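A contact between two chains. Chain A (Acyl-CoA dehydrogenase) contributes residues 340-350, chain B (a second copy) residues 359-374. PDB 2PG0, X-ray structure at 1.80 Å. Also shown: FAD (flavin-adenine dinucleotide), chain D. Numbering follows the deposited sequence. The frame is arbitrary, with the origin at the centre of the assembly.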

# COMPACT_ATOMS: atom_id res chain seq x y z
N ALA A 340 3.91 -0.04 -15.07
CA ALA A 340 4.24 -0.01 -16.50
C ALA A 340 4.99 -1.28 -16.96
O ALA A 340 4.60 -1.89 -17.95
CB ALA A 340 5.05 1.24 -16.84
N MET A 341 6.05 -1.67 -16.25
CA MET A 341 6.76 -2.90 -16.62
C MET A 341 5.79 -4.08 -16.65
O MET A 341 5.73 -4.80 -17.65
CB MET A 341 7.96 -3.22 -15.71
CG MET A 341 8.77 -4.47 -16.20
SD MET A 341 10.01 -5.07 -15.02
CE MET A 341 11.32 -3.96 -15.51
N GLN A 342 5.03 -4.25 -15.57
CA GLN A 342 4.11 -5.39 -15.44
C GLN A 342 3.06 -5.43 -16.55
O GLN A 342 2.79 -6.49 -17.11
CB GLN A 342 3.43 -5.39 -14.06
CG GLN A 342 2.55 -6.65 -13.79
CD GLN A 342 3.34 -7.95 -13.66
OE1 GLN A 342 4.54 -7.93 -13.40
NE2 GLN A 342 2.66 -9.09 -13.83
N LEU A 343 2.49 -4.28 -16.87
CA LEU A 343 1.45 -4.22 -17.89
C LEU A 343 1.96 -4.46 -19.31
O LEU A 343 1.17 -4.71 -20.22
CB LEU A 343 0.66 -2.91 -17.78
CG LEU A 343 -0.26 -2.86 -16.56
CD1 LEU A 343 -0.76 -1.43 -16.32
CD2 LEU A 343 -1.43 -3.85 -16.70
N HIS A 344 3.28 -4.39 -19.51
CA HIS A 344 3.89 -4.72 -20.81
C HIS A 344 4.14 -6.24 -20.98
O HIS A 344 4.53 -6.71 -22.06
CB HIS A 344 5.20 -3.96 -21.01
CG HIS A 344 5.04 -2.54 -21.47
ND1 HIS A 344 4.60 -1.53 -20.63
CD2 HIS A 344 5.31 -1.95 -22.66
CE1 HIS A 344 4.58 -0.39 -21.30
NE2 HIS A 344 5.01 -0.61 -22.53
N GLY A 345 3.91 -7.01 -19.91
CA GLY A 345 4.25 -8.43 -19.92
C GLY A 345 5.74 -8.64 -20.09
O GLY A 345 6.54 -7.84 -19.61
N GLY A 346 6.13 -9.70 -20.80
CA GLY A 346 7.54 -10.00 -21.05
C GLY A 346 8.28 -8.86 -21.73
O GLY A 346 9.47 -8.64 -21.49
N TYR A 347 7.55 -8.10 -22.55
CA TYR A 347 8.14 -6.97 -23.31
C TYR A 347 8.68 -5.84 -22.43
O TYR A 347 9.62 -5.15 -22.83
CB TYR A 347 7.16 -6.47 -24.39
CG TYR A 347 6.74 -7.61 -25.28
CD1 TYR A 347 7.54 -8.01 -26.36
CD2 TYR A 347 5.60 -8.35 -25.00
CE1 TYR A 347 7.18 -9.10 -27.17
CE2 TYR A 347 5.23 -9.45 -25.80
CZ TYR A 347 6.03 -9.81 -26.87
OH TYR A 347 5.68 -10.88 -27.66
N GLY A 348 8.11 -5.66 -21.25
CA GLY A 348 8.59 -4.63 -20.32
C GLY A 348 9.96 -4.93 -19.73
O GLY A 348 10.61 -4.04 -19.16
N TYR A 349 10.40 -6.17 -19.88
CA TYR A 349 11.71 -6.62 -19.38
C TYR A 349 12.78 -6.63 -20.49
O TYR A 349 13.95 -6.94 -20.23
CB TYR A 349 11.57 -8.00 -18.74
CG TYR A 349 12.65 -8.33 -17.73
CD1 TYR A 349 12.75 -7.63 -16.52
CD2 TYR A 349 13.56 -9.36 -17.97
CE1 TYR A 349 13.74 -7.94 -15.58
CE2 TYR A 349 14.55 -9.68 -17.04
CZ TYR A 349 14.62 -8.96 -15.85
OH TYR A 349 15.59 -9.27 -14.93
N MET A 350 12.36 -6.29 -21.71
CA MET A 350 13.24 -6.28 -22.88
C MET A 350 13.80 -4.88 -23.13
O MET A 350 13.05 -3.91 -23.23
CB MET A 350 12.46 -6.76 -24.12
CG MET A 350 11.93 -8.21 -24.08
SD MET A 350 13.20 -9.50 -23.88
CE MET A 350 12.85 -10.01 -22.18
N TYR B 359 18.25 -6.47 -7.71
CA TYR B 359 17.13 -5.56 -7.99
C TYR B 359 16.64 -5.71 -9.43
O TYR B 359 15.43 -5.81 -9.67
CB TYR B 359 17.53 -4.11 -7.72
CG TYR B 359 16.47 -3.09 -8.05
CD1 TYR B 359 15.60 -2.61 -7.07
CD2 TYR B 359 16.32 -2.59 -9.36
CE1 TYR B 359 14.62 -1.68 -7.37
CE2 TYR B 359 15.35 -1.65 -9.67
CZ TYR B 359 14.49 -1.19 -8.67
OH TYR B 359 13.51 -0.27 -8.95
N ARG B 360 17.57 -5.71 -10.39
CA ARG B 360 17.23 -5.86 -11.82
C ARG B 360 16.68 -7.24 -12.15
O ARG B 360 15.87 -7.39 -13.07
CB ARG B 360 18.43 -5.56 -12.71
CG ARG B 360 18.86 -4.08 -12.75
CD ARG B 360 19.92 -3.84 -13.82
NE ARG B 360 21.22 -4.36 -13.39
CZ ARG B 360 21.72 -5.54 -13.76
NH1 ARG B 360 21.05 -6.34 -14.59
NH2 ARG B 360 22.91 -5.91 -13.30
N ASP B 361 17.11 -8.25 -11.39
CA ASP B 361 16.72 -9.63 -11.67
C ASP B 361 15.29 -9.96 -11.24
O ASP B 361 14.60 -10.74 -11.91
CB ASP B 361 17.72 -10.61 -11.02
CG ASP B 361 19.05 -10.70 -11.78
OD1 ASP B 361 19.23 -10.01 -12.81
OD2 ASP B 361 19.91 -11.48 -11.32
N ILE B 362 14.83 -9.35 -10.15
CA ILE B 362 13.59 -9.83 -9.51
C ILE B 362 12.25 -9.56 -10.25
O ILE B 362 11.38 -10.43 -10.23
CB ILE B 362 13.50 -9.40 -8.00
CG1 ILE B 362 12.38 -10.15 -7.26
CG2 ILE B 362 13.34 -7.89 -7.86
CD1 ILE B 362 12.51 -11.67 -7.30
N PRO B 363 12.09 -8.40 -10.93
CA PRO B 363 10.71 -8.08 -11.33
C PRO B 363 10.10 -9.01 -12.38
O PRO B 363 8.87 -9.12 -12.46
CB PRO B 363 10.78 -6.63 -11.84
CG PRO B 363 12.21 -6.34 -12.08
CD PRO B 363 13.05 -7.35 -11.34
N VAL B 364 10.94 -9.66 -13.16
CA VAL B 364 10.47 -10.60 -14.18
C VAL B 364 9.77 -11.84 -13.60
O VAL B 364 8.99 -12.51 -14.29
CB VAL B 364 11.62 -10.99 -15.14
CG1 VAL B 364 12.61 -11.93 -14.45
CG2 VAL B 364 11.07 -11.60 -16.43
N SER B 365 10.04 -12.14 -12.32
CA SER B 365 9.39 -13.27 -11.66
C SER B 365 7.87 -13.10 -11.58
O SER B 365 7.14 -14.08 -11.47
CB SER B 365 10.00 -13.52 -10.27
OG SER B 365 9.65 -12.50 -9.35
N ALA B 366 7.40 -11.85 -11.65
CA ALA B 366 5.96 -11.55 -11.62
C ALA B 366 5.33 -11.79 -12.99
O ALA B 366 4.10 -11.75 -13.13
CB ALA B 366 5.73 -10.10 -11.17
N ILE B 367 6.17 -12.05 -13.98
CA ILE B 367 5.73 -12.13 -15.36
C ILE B 367 5.73 -13.56 -15.89
O ILE B 367 4.71 -14.03 -16.41
CB ILE B 367 6.54 -11.18 -16.28
CG1 ILE B 367 6.27 -9.72 -15.88
CG2 ILE B 367 6.17 -11.41 -17.74
CD1 ILE B 367 7.28 -8.70 -16.42
N TYR B 368 6.86 -14.25 -15.77
CA TYR B 368 6.94 -15.61 -16.28
C TYR B 368 6.33 -16.67 -15.36
O TYR B 368 5.97 -16.38 -14.22
CB TYR B 368 8.35 -15.98 -16.75
CG TYR B 368 9.48 -15.88 -15.74
CD1 TYR B 368 9.37 -16.38 -14.44
CD2 TYR B 368 10.71 -15.34 -16.13
CE1 TYR B 368 10.44 -16.30 -13.54
CE2 TYR B 368 11.78 -15.26 -15.24
CZ TYR B 368 11.64 -15.74 -13.95
OH TYR B 368 12.72 -15.65 -13.10
N ALA B 369 6.24 -17.89 -15.89
CA ALA B 369 5.38 -18.96 -15.37
C ALA B 369 3.92 -18.51 -15.31
O ALA B 369 3.12 -19.06 -14.57
CB ALA B 369 5.86 -19.47 -14.00
N GLY B 370 3.57 -17.50 -16.11
CA GLY B 370 2.23 -16.93 -16.08
C GLY B 370 2.23 -15.67 -15.24
O GLY B 370 2.75 -15.66 -14.12
N THR B 371 1.66 -14.60 -15.78
CA THR B 371 1.68 -13.31 -15.07
C THR B 371 0.92 -13.39 -13.76
O THR B 371 0.04 -14.23 -13.57
CB THR B 371 1.07 -12.16 -15.90
OG1 THR B 371 -0.31 -12.44 -16.16
CG2 THR B 371 1.84 -11.95 -17.21
N ASN B 372 1.25 -12.47 -12.86
CA ASN B 372 0.54 -12.40 -11.59
C ASN B 372 -0.95 -12.11 -11.77
O ASN B 372 -1.77 -12.56 -10.98
CB ASN B 372 1.24 -11.43 -10.63
CG ASN B 372 2.53 -12.02 -10.08
OD1 ASN B 372 2.84 -13.18 -10.35
ND2 ASN B 372 3.26 -11.25 -9.29
N GLU B 373 -1.30 -11.40 -12.84
CA GLU B 373 -2.71 -11.21 -13.22
C GLU B 373 -3.37 -12.55 -13.56
O GLU B 373 -4.53 -12.81 -13.16
CB GLU B 373 -2.82 -10.25 -14.40
CG GLU B 373 -2.42 -8.81 -14.06
CD GLU B 373 -0.91 -8.59 -13.98
OE1 GLU B 373 -0.12 -9.43 -14.48
OE2 GLU B 373 -0.51 -7.55 -13.41
N MET B 374 -2.65 -13.41 -14.28
CA MET B 374 -3.17 -14.76 -14.55
C MET B 374 -3.29 -15.58 -13.26
O MET B 374 -4.24 -16.35 -13.11
CB MET B 374 -2.35 -15.50 -15.61
CG MET B 374 -2.49 -14.92 -17.03
SD MET B 374 -4.19 -14.82 -17.68
CE MET B 374 -4.60 -13.11 -17.35
PA FAD D . 0.64 -10.66 -22.42
O1A FAD D . 0.54 -9.94 -23.75
O2A FAD D . -0.09 -11.99 -22.37
O5B FAD D . 0.07 -9.71 -21.26
C5B FAD D . 0.65 -8.44 -21.03
C4B FAD D . -0.04 -7.82 -19.83
O4B FAD D . -1.43 -7.80 -20.08
C3B FAD D . 0.18 -8.64 -18.57
O3B FAD D . 0.85 -7.87 -17.61
C2B FAD D . -1.19 -8.87 -17.99
O2B FAD D . -1.28 -8.08 -16.83
C1B FAD D . -2.15 -8.21 -18.95
N9A FAD D . -3.30 -9.10 -19.25
C8A FAD D . -3.43 -10.02 -20.26
N7A FAD D . -4.66 -10.59 -20.15
C5A FAD D . -5.30 -10.03 -19.10
C6A FAD D . -6.56 -10.23 -18.54
N6A FAD D . -7.42 -11.09 -19.08
N1A FAD D . -6.93 -9.49 -17.43
C2A FAD D . -6.07 -8.56 -16.88
N3A FAD D . -4.83 -8.37 -17.44
C4A FAD D . -4.45 -9.09 -18.53
N1 FAD D . 7.65 -18.63 -22.20
C2 FAD D . 7.79 -19.98 -22.50
O2 FAD D . 6.89 -20.58 -23.09
N3 FAD D . 8.96 -20.65 -22.17
C4 FAD D . 9.99 -19.98 -21.53
O4 FAD D . 11.01 -20.58 -21.24
C4X FAD D . 9.84 -18.62 -21.21
N5 FAD D . 10.86 -17.94 -20.56
C5X FAD D . 10.73 -16.59 -20.27
C6 FAD D . 11.77 -15.92 -19.64
C7 FAD D . 11.66 -14.57 -19.33
C7M FAD D . 12.82 -13.90 -18.65
C8 FAD D . 10.48 -13.89 -19.67
C8M FAD D . 10.28 -12.44 -19.37
C9 FAD D . 9.44 -14.56 -20.30
C9A FAD D . 9.55 -15.92 -20.60
N10 FAD D . 8.50 -16.60 -21.23
C10 FAD D . 8.66 -17.94 -21.55
C1' FAD D . 7.16 -15.95 -21.52
C2' FAD D . 6.32 -15.52 -20.30
O2' FAD D . 5.67 -16.63 -19.71
C3' FAD D . 5.29 -14.49 -20.77
O3' FAD D . 5.97 -13.25 -20.92
C4' FAD D . 4.08 -14.32 -19.85
O4' FAD D . 3.30 -15.50 -19.83
C5' FAD D . 3.16 -13.17 -20.29
O5' FAD D . 2.89 -13.24 -21.67
P FAD D . 3.17 -11.95 -22.59
O1P FAD D . 4.59 -11.49 -22.39
O2P FAD D . 2.87 -12.27 -24.03
O3P FAD D . 2.19 -10.82 -21.99
O HOH W 1 6.91 -6.97 -12.69

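This is a buried contact of mixed character between two turn segments, each holding a 3-10 turn, in which apolar packing lies between two polar anchors, the hydrogen bonds from Gln342(A) and Tyr349(A), and FAD borders the whole. The backbones come nearest at Gly345(A) and Ile367(B), whose CA atoms lie 6.1 Å apart.

Gln342(A) suits its buried place because its amide can both donate and accept. Its NE2 donates to Glu373(B) OE1 (2.9 Å) and to Ala366(B) O (3.1 Å), both nearly linear, while a water bridges its OE1 to Pro363(B) O, donating to each. Ala366(B) O also accepts from Asn372(B) N at 3.0 Å, so this carbonyl oxygen accepts two donors, one from each chain.

Tyr349(A) combines two chemistries. Its OH donates to Arg360(B) O at 2.7 Å, near the plane of the ring, while Val364(B) CB sits over one face, 3.5 Å from the centroid of the Tyr349(A) ring, a CH-pi contact.

Between these anchors, flexible Met341(A) places SD 3.6 Å from Pro363(B) CB, and Ile367(B) reaches backbone, its CD1 3.4 Å from Gly345(A) O. Gly345(A) has positive phi, which favours glycine, and a CB there would clash with FAD O3P; one on Gly346(A) would strike FAD O3'. Gly346(A) N donates to FAD O1P at 2.8 Å.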